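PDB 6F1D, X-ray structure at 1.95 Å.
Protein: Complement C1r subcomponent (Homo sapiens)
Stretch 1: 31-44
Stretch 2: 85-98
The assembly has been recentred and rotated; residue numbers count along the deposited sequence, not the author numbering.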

ATOM      1  N   ASN A  31      -7.850   3.068   3.746  1.00 21.12           N
ATOM      2  CA  ASN A  31      -7.294   2.075   4.660  1.00 18.26           C
ATOM      3  C   ASN A  31      -7.553   0.687   4.092  1.00 19.01           C
ATOM      4  O   ASN A  31      -8.713   0.292   3.908  1.00 31.52           O
ATOM      5  CB  ASN A  31      -7.935   2.208   6.055  1.00 21.99           C
ATOM      6  CG  ASN A  31      -7.461   1.123   7.025  1.00 44.81           C
ATOM      7  OD1 ASN A  31      -6.288   0.706   7.010  1.00 43.78           O
ATOM      8  ND2 ASN A  31      -8.379   0.662   7.876  1.00 56.16           N
ATOM      9  N   TYR A  32      -6.484  -0.063   3.868  1.00 14.23           N
ATOM     10  CA  TYR A  32      -6.546  -1.443   3.415  1.00 16.29           C
ATOM     11  C   TYR A  32      -5.998  -2.328   4.522  1.00 22.93           C
ATOM     12  O   TYR A  32      -4.881  -2.108   4.981  1.00 28.99           O
ATOM     13  CB  TYR A  32      -5.688  -1.643   2.166  1.00 23.33           C
ATOM     14  CG  TYR A  32      -5.967  -0.673   1.041  1.00 24.03           C
ATOM     15  CD1 TYR A  32      -6.758  -1.051  -0.030  1.00 25.92           C
ATOM     16  CD2 TYR A  32      -5.398   0.610   1.030  1.00 23.79           C
ATOM     17  CE1 TYR A  32      -7.026  -0.168  -1.084  1.00 26.79           C
ATOM     18  CE2 TYR A  32      -5.646   1.498  -0.030  1.00 26.11           C
ATOM     19  CZ  TYR A  32      -6.453   1.092  -1.071  1.00 28.15           C
ATOM     20  OH  TYR A  32      -6.718   1.955  -2.109  1.00 45.50           O
ATOM     21  N   SER A  33      -6.762  -3.313   4.957  1.00 16.22           N
ATOM     22  CA  SER A  33      -6.296  -4.205   6.015  1.00 18.44           C
ATOM     23  C   SER A  33      -6.157  -5.615   5.475  1.00 20.64           C
ATOM     24  O   SER A  33      -7.041  -6.097   4.750  1.00 23.32           O
ATOM     25  CB  SER A  33      -7.275  -4.208   7.217  1.00 16.68           C
ATOM     26  OG  SER A  33      -7.434  -2.890   7.738  1.00 29.84           O
ATOM     27  N   ILE A  34      -5.094  -6.300   5.882  1.00 19.70           N
ATOM     28  CA  ILE A  34      -4.917  -7.729   5.626  1.00 17.57           C
ATOM     29  C   ILE A  34      -4.906  -8.443   6.963  1.00 18.50           C
ATOM     30  O   ILE A  34      -4.153  -8.060   7.870  1.00 18.87           O
ATOM     31  CB  ILE A  34      -3.603  -8.015   4.887  1.00 19.62           C
ATOM     32  CG1 ILE A  34      -3.465  -7.067   3.705  1.00 19.97           C
ATOM     33  CG2 ILE A  34      -3.558  -9.513   4.473  1.00 15.60           C
ATOM     34  CD1 ILE A  34      -2.095  -7.256   2.985  1.00 19.61           C
ATOM     35  N   ARG A  35      -5.740  -9.459   7.102  1.00 19.99           N
ATOM     36  CA  ARG A  35      -5.801 -10.201   8.360  1.00 19.25           C
ATOM     37  C   ARG A  35      -5.844 -11.675   8.005  1.00 27.52           C
ATOM     38  O   ARG A  35      -6.804 -12.120   7.363  1.00 32.79           O
ATOM     39  CB  ARG A  35      -7.033  -9.806   9.186  1.00 19.73           C
ATOM     40  CG  ARG A  35      -7.031  -8.319   9.665  1.00 22.81           C
ATOM     41  CD  ARG A  35      -6.021  -8.169  10.788  1.00 27.15           C
ATOM     42  NE  ARG A  35      -6.000  -6.838  11.396  1.00 23.73           N
ATOM     43  CZ  ARG A  35      -5.542  -5.739  10.807  1.00 27.43           C
ATOM     44  NH1 ARG A  35      -5.045  -5.791   9.559  1.00 21.86           N
ATOM     45  NH2 ARG A  35      -5.572  -4.579  11.489  1.00 22.36           N
ATOM     46  N   VAL A  36      -4.829 -12.437   8.410  1.00 25.64           N
ATOM     47  CA  VAL A  36      -4.808 -13.870   8.114  1.00 30.63           C
ATOM     48  C   VAL A  36      -4.605 -14.618   9.425  1.00 32.78           C
ATOM     49  O   VAL A  36      -4.470 -14.018  10.496  1.00 29.99           O
ATOM     50  CB  VAL A  36      -3.742 -14.238   7.064  1.00 29.56           C
ATOM     51  CG1 VAL A  36      -4.023 -13.499   5.742  1.00 27.40           C
ATOM     52  CG2 VAL A  36      -2.362 -13.867   7.544  1.00 23.63           C
ATOM     53  N   GLU A  37      -4.636 -15.945   9.357  1.00 39.69           N
ATOM     54  CA  GLU A  37      -4.673 -16.673  10.618  1.00 38.33           C
ATOM     55  C   GLU A  37      -3.301 -16.661  11.285  1.00 39.82           C
ATOM     56  O   GLU A  37      -2.262 -16.560  10.627  1.00 37.73           O
ATOM     57  CB  GLU A  37      -5.178 -18.107  10.429  1.00 52.85           C
ATOM     58  CG  GLU A  37      -5.050 -19.023  11.678  1.00 79.81           C
ATOM     59  CD  GLU A  37      -5.771 -18.539  12.973  1.00 95.85           C
ATOM     60  OE1 GLU A  37      -6.140 -19.420  13.786  1.00102.49           O
ATOM     61  OE2 GLU A  37      -5.963 -17.319  13.206  1.00 98.85           O
ATOM     62  N   ARG A  38      -3.322 -16.691  12.628  1.00 37.47           N
ATOM     63  CA  ARG A  38      -2.108 -16.849  13.408  1.00 45.05           C
ATOM     64  C   ARG A  38      -1.313 -18.038  12.884  1.00 56.22           C
ATOM     65  O   ARG A  38      -1.875 -19.045  12.434  1.00 58.38           O
ATOM     66  CB  ARG A  38      -2.463 -17.046  14.882  1.00 59.20           C
ATOM     67  CG  ARG A  38      -1.269 -17.073  15.832  1.00 72.78           C
ATOM     68  CD  ARG A  38      -1.685 -16.793  17.278  1.00 81.98           C
ATOM     69  NE  ARG A  38      -2.380 -15.511  17.408  1.00 81.55           N
ATOM     70  CZ  ARG A  38      -3.503 -15.335  18.100  1.00 80.47           C
ATOM     71  NH1 ARG A  38      -4.058 -16.360  18.745  1.00 75.77           N
ATOM     72  NH2 ARG A  38      -4.067 -14.132  18.147  1.00 75.50           N
ATOM     73  N   GLY A  39       0.008 -17.916  12.916  1.00 58.62           N
ATOM     74  CA  GLY A  39       0.842 -18.939  12.328  1.00 52.75           C
ATOM     75  C   GLY A  39       1.068 -18.803  10.843  1.00 50.82           C
ATOM     76  O   GLY A  39       1.708 -19.676  10.254  1.00 51.03           O
ATOM     77  N   LEU A  40       0.546 -17.751  10.216  1.00 39.46           N
ATOM     78  CA  LEU A  40       0.949 -17.356   8.881  1.00 37.53           C
ATOM     79  C   LEU A  40       1.587 -15.983   8.974  1.00 31.27           C
ATOM     80  O   LEU A  40       1.231 -15.180   9.837  1.00 39.87           O
ATOM     81  CB  LEU A  40      -0.229 -17.293   7.918  1.00 37.91           C
ATOM     82  CG  LEU A  40      -0.982 -18.562   7.525  1.00 39.74           C
ATOM     83  CD1 LEU A  40      -2.060 -18.167   6.563  1.00 38.32           C
ATOM     84  CD2 LEU A  40      -0.070 -19.636   6.896  1.00 45.20           C
ATOM     85  N   THR A  41       2.523 -15.710   8.085  1.00 31.54           N
ATOM     86  CA  THR A  41       3.140 -14.396   8.002  1.00 30.87           C
ATOM     87  C   THR A  41       2.974 -13.848   6.593  1.00 29.51           C
ATOM     88  O   THR A  41       2.978 -14.596   5.613  1.00 34.93           O
ATOM     89  CB  THR A  41       4.622 -14.451   8.399  1.00 37.55           C
ATOM     90  OG1 THR A  41       5.263 -13.222   8.063  1.00 56.40           O
ATOM     91  CG2 THR A  41       5.328 -15.562   7.695  1.00 41.95           C
ATOM     92  N   LEU A  42       2.823 -12.535   6.496  1.00 23.54           N
ATOM     93  CA  LEU A  42       2.481 -11.878   5.240  1.00 21.23           C
ATOM     94  C   LEU A  42       3.735 -11.358   4.568  1.00 24.64           C
ATOM     95  O   LEU A  42       4.615 -10.788   5.233  1.00 24.57           O
ATOM     96  CB  LEU A  42       1.509 -10.727   5.461  1.00 20.46           C
ATOM     97  CG  LEU A  42       0.139 -11.267   5.787  1.00 26.84           C
ATOM     98  CD1 LEU A  42      -0.607 -10.192   6.554  1.00 23.23           C
ATOM     99  CD2 LEU A  42      -0.544 -11.594   4.429  1.00 20.13           C
ATOM    100  N   HIS A  43       3.840 -11.639   3.269  1.00 19.59           N
ATOM    101  CA  HIS A  43       4.865 -11.101   2.385  1.00 26.79           C
ATOM    102  C   HIS A  43       4.201 -10.198   1.351  1.00 23.36           C
ATOM    103  O   HIS A  43       3.180 -10.576   0.748  1.00 25.10           O
ATOM    104  CB  HIS A  43       5.608 -12.228   1.666  1.00 24.35           C
ATOM    105  CG  HIS A  43       6.449 -13.074   2.564  1.00 28.48           C
ATOM    106  ND1 HIS A  43       7.820 -13.124   2.464  1.00 36.35           N
ATOM    107  CD2 HIS A  43       6.109 -13.943   3.542  1.00 34.48           C
ATOM    108  CE1 HIS A  43       8.295 -13.980   3.355  1.00 41.73           C
ATOM    109  NE2 HIS A  43       7.275 -14.484   4.028  1.00 40.72           N
ATOM    110  N   LEU A  44       4.775  -9.016   1.129  1.00 18.60           N
ATOM    111  CA  LEU A  44       4.213  -8.042   0.180  1.00 14.53           C
ATOM    112  C   LEU A  44       5.206  -7.809  -0.947  1.00 23.03           C
ATOM    113  O   LEU A  44       6.424  -7.673  -0.709  1.00 26.07           O
ATOM    114  CB  LEU A  44       3.937  -6.692   0.861  1.00 21.84           C
ATOM    115  CG  LEU A  44       3.175  -6.663   2.183  1.00 26.02           C
ATOM    116  CD1 LEU A  44       3.039  -5.203   2.592  1.00 22.05           C
ATOM    117  CD2 LEU A  44       1.816  -7.274   1.977  1.00 26.92           C
ATOM    118  N   ASP A  85      10.594  -5.789  -1.683  1.00 32.77           N
ATOM    119  CA  ASP A  85       9.663  -6.778  -1.154  1.00 34.43           C
ATOM    120  C   ASP A  85       9.703  -6.790   0.373  1.00 30.38           C
ATOM    121  O   ASP A  85      10.774  -6.705   0.974  1.00 35.22           O
ATOM    122  CB  ASP A  85      10.026  -8.150  -1.711  1.00 41.14           C
ATOM    123  CG  ASP A  85       9.823  -8.234  -3.210  1.00 57.37           C
ATOM    124  OD1 ASP A  85       9.385  -7.232  -3.834  1.00 52.63           O
ATOM    125  OD2 ASP A  85      10.100  -9.316  -3.774  1.00 69.61           O
ATOM    126  N   LEU A  86       8.537  -6.915   1.006  1.00 27.21           N
ATOM    127  CA  LEU A  86       8.425  -6.818   2.458  1.00 33.10           C
ATOM    128  C   LEU A  86       8.012  -8.152   3.054  1.00 35.54           C
ATOM    129  O   LEU A  86       6.932  -8.668   2.756  1.00 33.85           O
ATOM    130  CB  LEU A  86       7.422  -5.742   2.852  1.00 28.89           C
ATOM    131  CG  LEU A  86       7.937  -4.369   2.471  1.00 32.83           C
ATOM    132  CD1 LEU A  86       6.825  -3.331   2.611  1.00 40.19           C
ATOM    133  CD2 LEU A  86       9.130  -4.063   3.360  1.00 43.09           C
ATOM    134  N   ASP A  87       8.864  -8.697   3.901  1.00 31.34           N
ATOM    135  CA  ASP A  87       8.516  -9.805   4.770  1.00 28.70           C
ATOM    136  C   ASP A  87       8.135  -9.218   6.129  1.00 33.27           C
ATOM    137  O   ASP A  87       9.007  -8.813   6.896  1.00 35.60           O
ATOM    138  CB  ASP A  87       9.693 -10.769   4.893  1.00 36.75           C
ATOM    139  CG  ASP A  87       9.480 -11.814   5.990  1.00 47.81           C
ATOM    140  OD1 ASP A  87       8.379 -11.861   6.608  1.00 54.73           O
ATOM    141  OD2 ASP A  87      10.413 -12.611   6.214  1.00 51.35           O
ATOM    142  N   THR A  88       6.847  -9.221   6.443  1.00 29.25           N
ATOM    143  CA  THR A  88       6.345  -8.450   7.571  1.00 30.08           C
ATOM    144  C   THR A  88       6.422  -9.160   8.913  1.00 37.20           C
ATOM    145  O   THR A  88       6.154  -8.518   9.927  1.00 36.75           O
ATOM    146  CB  THR A  88       4.890  -8.069   7.346  1.00 28.52           C
ATOM    147  OG1 THR A  88       4.095  -9.259   7.428  1.00 30.76           O
ATOM    148  CG2 THR A  88       4.700  -7.358   6.000  1.00 31.31           C
ATOM    149  N   SER A  89       6.726 -10.463   8.946  1.00 28.82           N
ATOM    150  CA  SER A  89       6.661 -11.273  10.163  1.00 36.27           C
ATOM    151  C   SER A  89       5.359 -11.079  10.945  1.00 31.10           C
ATOM    152  O   SER A  89       5.332 -11.192  12.167  1.00 45.61           O
ATOM    153  CB  SER A  89       7.863 -10.997  11.066  1.00 45.85           C
ATOM    154  OG  SER A  89       9.040 -11.472  10.438  1.00 58.11           O
ATOM    155  N   SER A  90       4.259 -10.851  10.246  1.00 31.89           N
ATOM    156  CA  SER A  90       3.012 -10.493  10.900  1.00 30.29           C
ATOM    157  C   SER A  90       1.842 -11.126  10.165  1.00 28.02           C
ATOM    158  O   SER A  90       1.883 -11.282   8.950  1.00 26.37           O
ATOM    159  CB  SER A  90       2.828  -8.969  10.901  1.00 27.32           C
ATOM    160  OG  SER A  90       1.645  -8.621  11.590  1.00 37.30           O
ATOM    161  N   ASN A  91       0.775 -11.439  10.894  1.00 23.64           N
ATOM    162  CA  ASN A  91      -0.480 -11.831  10.265  1.00 22.78           C
ATOM    163  C   ASN A  91      -1.469 -10.678  10.112  1.00 23.19           C
ATOM    164  O   ASN A  91      -2.609 -10.920   9.718  1.00 26.52           O
ATOM    165  CB  ASN A  91      -1.137 -12.965  11.060  1.00 28.86           C
ATOM    166  CG  ASN A  91      -1.618 -12.508  12.415  1.00 39.43           C
ATOM    167  OD1 ASN A  91      -0.978 -11.688  13.054  1.00 40.50           O
ATOM    168  ND2 ASN A  91      -2.758 -13.024  12.854  1.00 45.03           N
ATOM    169  N   ALA A  92      -1.070  -9.439  10.421  1.00 26.86           N
ATOM    170  CA  ALA A  92      -1.973  -8.279  10.400  1.00 24.14           C
ATOM    171  C   ALA A  92      -1.207  -7.113   9.807  1.00 22.17           C
ATOM    172  O   ALA A  92      -0.255  -6.625  10.423  1.00 28.09           O
ATOM    173  CB  ALA A  92      -2.454  -7.923  11.807  1.00 28.16           C
ATOM    174  N   VAL A  93      -1.599  -6.683   8.618  1.00 19.11           N
ATOM    175  CA  VAL A  93      -0.960  -5.551   7.946  1.00 17.59           C
ATOM    176  C   VAL A  93      -2.024  -4.496   7.662  1.00 18.19           C
ATOM    177  O   VAL A  93      -3.183  -4.834   7.393  1.00 18.59           O
ATOM    178  CB  VAL A  93      -0.259  -6.037   6.666  1.00 18.39           C
ATOM    179  CG1 VAL A  93       0.126  -4.890   5.740  1.00 20.55           C
ATOM    180  CG2 VAL A  93       0.990  -6.863   7.098  1.00 21.13           C
ATOM    181  N   ASP A  94      -1.659  -3.219   7.776  1.00 18.41           N
ATOM    182  CA  ASP A  94      -2.547  -2.168   7.293  1.00 21.44           C
ATOM    183  C   ASP A  94      -1.757  -1.272   6.352  1.00 25.13           C
ATOM    184  O   ASP A  94      -0.590  -0.972   6.616  1.00 21.74           O
ATOM    185  CB  ASP A  94      -3.126  -1.350   8.429  1.00 28.77           C
ATOM    186  CG  ASP A  94      -4.031  -2.192   9.360  1.00 53.68           C
ATOM    187  OD1 ASP A  94      -5.291  -2.070   9.265  1.00 46.63           O
ATOM    188  OD2 ASP A  94      -3.477  -2.966  10.191  1.00 57.03           O
ATOM    189  N   LEU A  95      -2.371  -0.890   5.239  1.00 19.14           N
ATOM    190  CA  LEU A  95      -1.840   0.144   4.350  1.00 16.66           C
ATOM    191  C   LEU A  95      -2.758   1.349   4.411  1.00 20.85           C
ATOM    192  O   LEU A  95      -3.977   1.205   4.319  1.00 24.80           O
ATOM    193  CB  LEU A  95      -1.740  -0.334   2.916  1.00 23.09           C
ATOM    194  CG  LEU A  95      -0.788  -1.518   2.775  1.00 31.69           C
ATOM    195  CD1 LEU A  95      -1.641  -2.753   2.841  1.00 24.11           C
ATOM    196  CD2 LEU A  95      -0.055  -1.419   1.448  1.00 34.80           C
ATOM    197  N   LEU A  96      -2.170   2.518   4.590  1.00 15.45           N
ATOM    198  CA  LEU A  96      -2.887   3.779   4.622  1.00 14.66           C
ATOM    199  C   LEU A  96      -2.373   4.543   3.412  1.00 20.97           C
ATOM    200  O   LEU A  96      -1.168   4.716   3.266  1.00 19.03           O
ATOM    201  CB  LEU A  96      -2.582   4.557   5.899  1.00 18.09           C
ATOM    202  CG  LEU A  96      -2.986   3.961   7.235  1.00 21.88           C
ATOM    203  CD1 LEU A  96      -2.866   5.062   8.290  1.00 24.00           C
ATOM    204  CD2 LEU A  96      -4.406   3.404   7.127  1.00 20.77           C
ATOM    205  N   PHE A  97      -3.263   4.946   2.524  1.00 15.25           N
ATOM    206  CA  PHE A  97      -2.881   5.752   1.365  1.00 16.56           C
ATOM    207  C   PHE A  97      -3.572   7.109   1.474  1.00 19.62           C
ATOM    208  O   PHE A  97      -4.808   7.177   1.442  1.00 20.05           O
ATOM    209  CB  PHE A  97      -3.305   5.003   0.091  1.00 17.23           C
ATOM    210  CG  PHE A  97      -2.858   5.631  -1.197  1.00 15.11           C
ATOM    211  CD1 PHE A  97      -3.724   5.650  -2.268  1.00 17.66           C
ATOM    212  CD2 PHE A  97      -1.576   6.137  -1.352  1.00 17.51           C
ATOM    213  CE1 PHE A  97      -3.330   6.218  -3.506  1.00 18.60           C
ATOM    214  CE2 PHE A  97      -1.177   6.694  -2.590  1.00 20.91           C
ATOM    215  CZ  PHE A  97      -2.052   6.712  -3.646  1.00 14.98           C
ATOM    216  N   PHE A  98      -2.785   8.181   1.567  1.00 14.47           N
ATOM    217  CA  PHE A  98      -3.295   9.545   1.655  1.00 19.84           C
ATOM    218  C   PHE A  98      -2.922  10.291   0.386  1.00 20.72           C
ATOM    219  O   PHE A  98      -1.771  10.221  -0.046  1.00 15.47           O
ATOM    220  CB  PHE A  98      -2.663  10.303   2.816  1.00 20.48           C
ATOM    221  CG  PHE A  98      -2.900   9.688   4.173  1.00 27.68           C
ATOM    222  CD1 PHE A  98      -4.045   9.995   4.889  1.00 34.37           C
ATOM    223  CD2 PHE A  98      -1.945   8.854   4.754  1.00 30.41           C
ATOM    224  CE1 PHE A  98      -4.267   9.461   6.153  1.00 39.99           C
ATOM    225  CE2 PHE A  98      -2.154   8.311   6.035  1.00 24.66           C
ATOM    226  CZ  PHE A  98      -3.317   8.619   6.727  1.00 29.30           C
TER
HETATM  227  O   HOH W   1      -7.339  -0.993  10.273  1.00 42.42           O
HETATM  228  O   HOH W   2      -5.221 -11.713  11.537  1.00 45.57           O

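What lies at the apolar centre of the contact? V93 does, its two methyl groups reaching different neighbours. L42 CD1 packs 3.7 Å from V93 CG2, while V93 CG1 lies 4.3 Å from both I34 CD1 and L44 CD1. One valine thus joins side chains from both strands of the first stretch, 31-35 and 40-44. The apolar layer extends to L86, whose CB is 4.1 Å from L44 CB, and to Y32, whose CD2 lies 4.2 Å from L95 CB and whose CE2 lies 4.2 Å from F97 CB. F97 meets the tyrosine ring at its edge.

How does the backbone hold these side chains in place? Strands 31-35 and 92-98 run antiparallel, and the hydrogen-bonded pairs Y32–L95 and I34–V93 put their side chains on the same face of the sheet. Y32 N to L95 O and L95 N to Y32 O both measure 2.8 Å and are nearly straight; I34 N to V93 O is 2.8 Å and V93 N to I34 O is 3.0 Å. A second antiparallel pairing repeats the pattern at L44 and L86, where L44 N donates to L86 O at 2.7 Å and L86 N to L44 O at 2.8 Å.

What happens beyond the regular pairs? V36 N still donates to N91 O at 3.0 Å, and N91 returns a side-chain bond from ND2 to V36 O at 3.1 Å, so this asparagine binds one residue through backbone and side chain alike. Near the other strand, L42 N reaches S90 O at 2.9 Å. The carbonyl of L42 accepts twice from one residue, from T88 N at 3.0 Å and from T88 OG1 at 2.7 Å, so T88 is held to L42 by backbone and side chain together.

What forms the polar edge? On the face opposite V93, D94 gathers partners from the first stretch. S33 OG donates to D94 OD1 at 2.8 Å, and R35 NH2 forms a salt bridge with D94 OD2 at 2.9 Å. The carboxylate oxygen lies near the guanidinium plane, at its edge, while A92 CB sits over one face of the group. R35 NH1 also donates to I34 O at 3.0 Å within its own stretch. Water 1 extends the network, donating to D94 OD1 at 2.5 Å and accepting from N31 ND2 at 3.1 Å. Farther along, D87 OD1 lies over one face of the H43 ring.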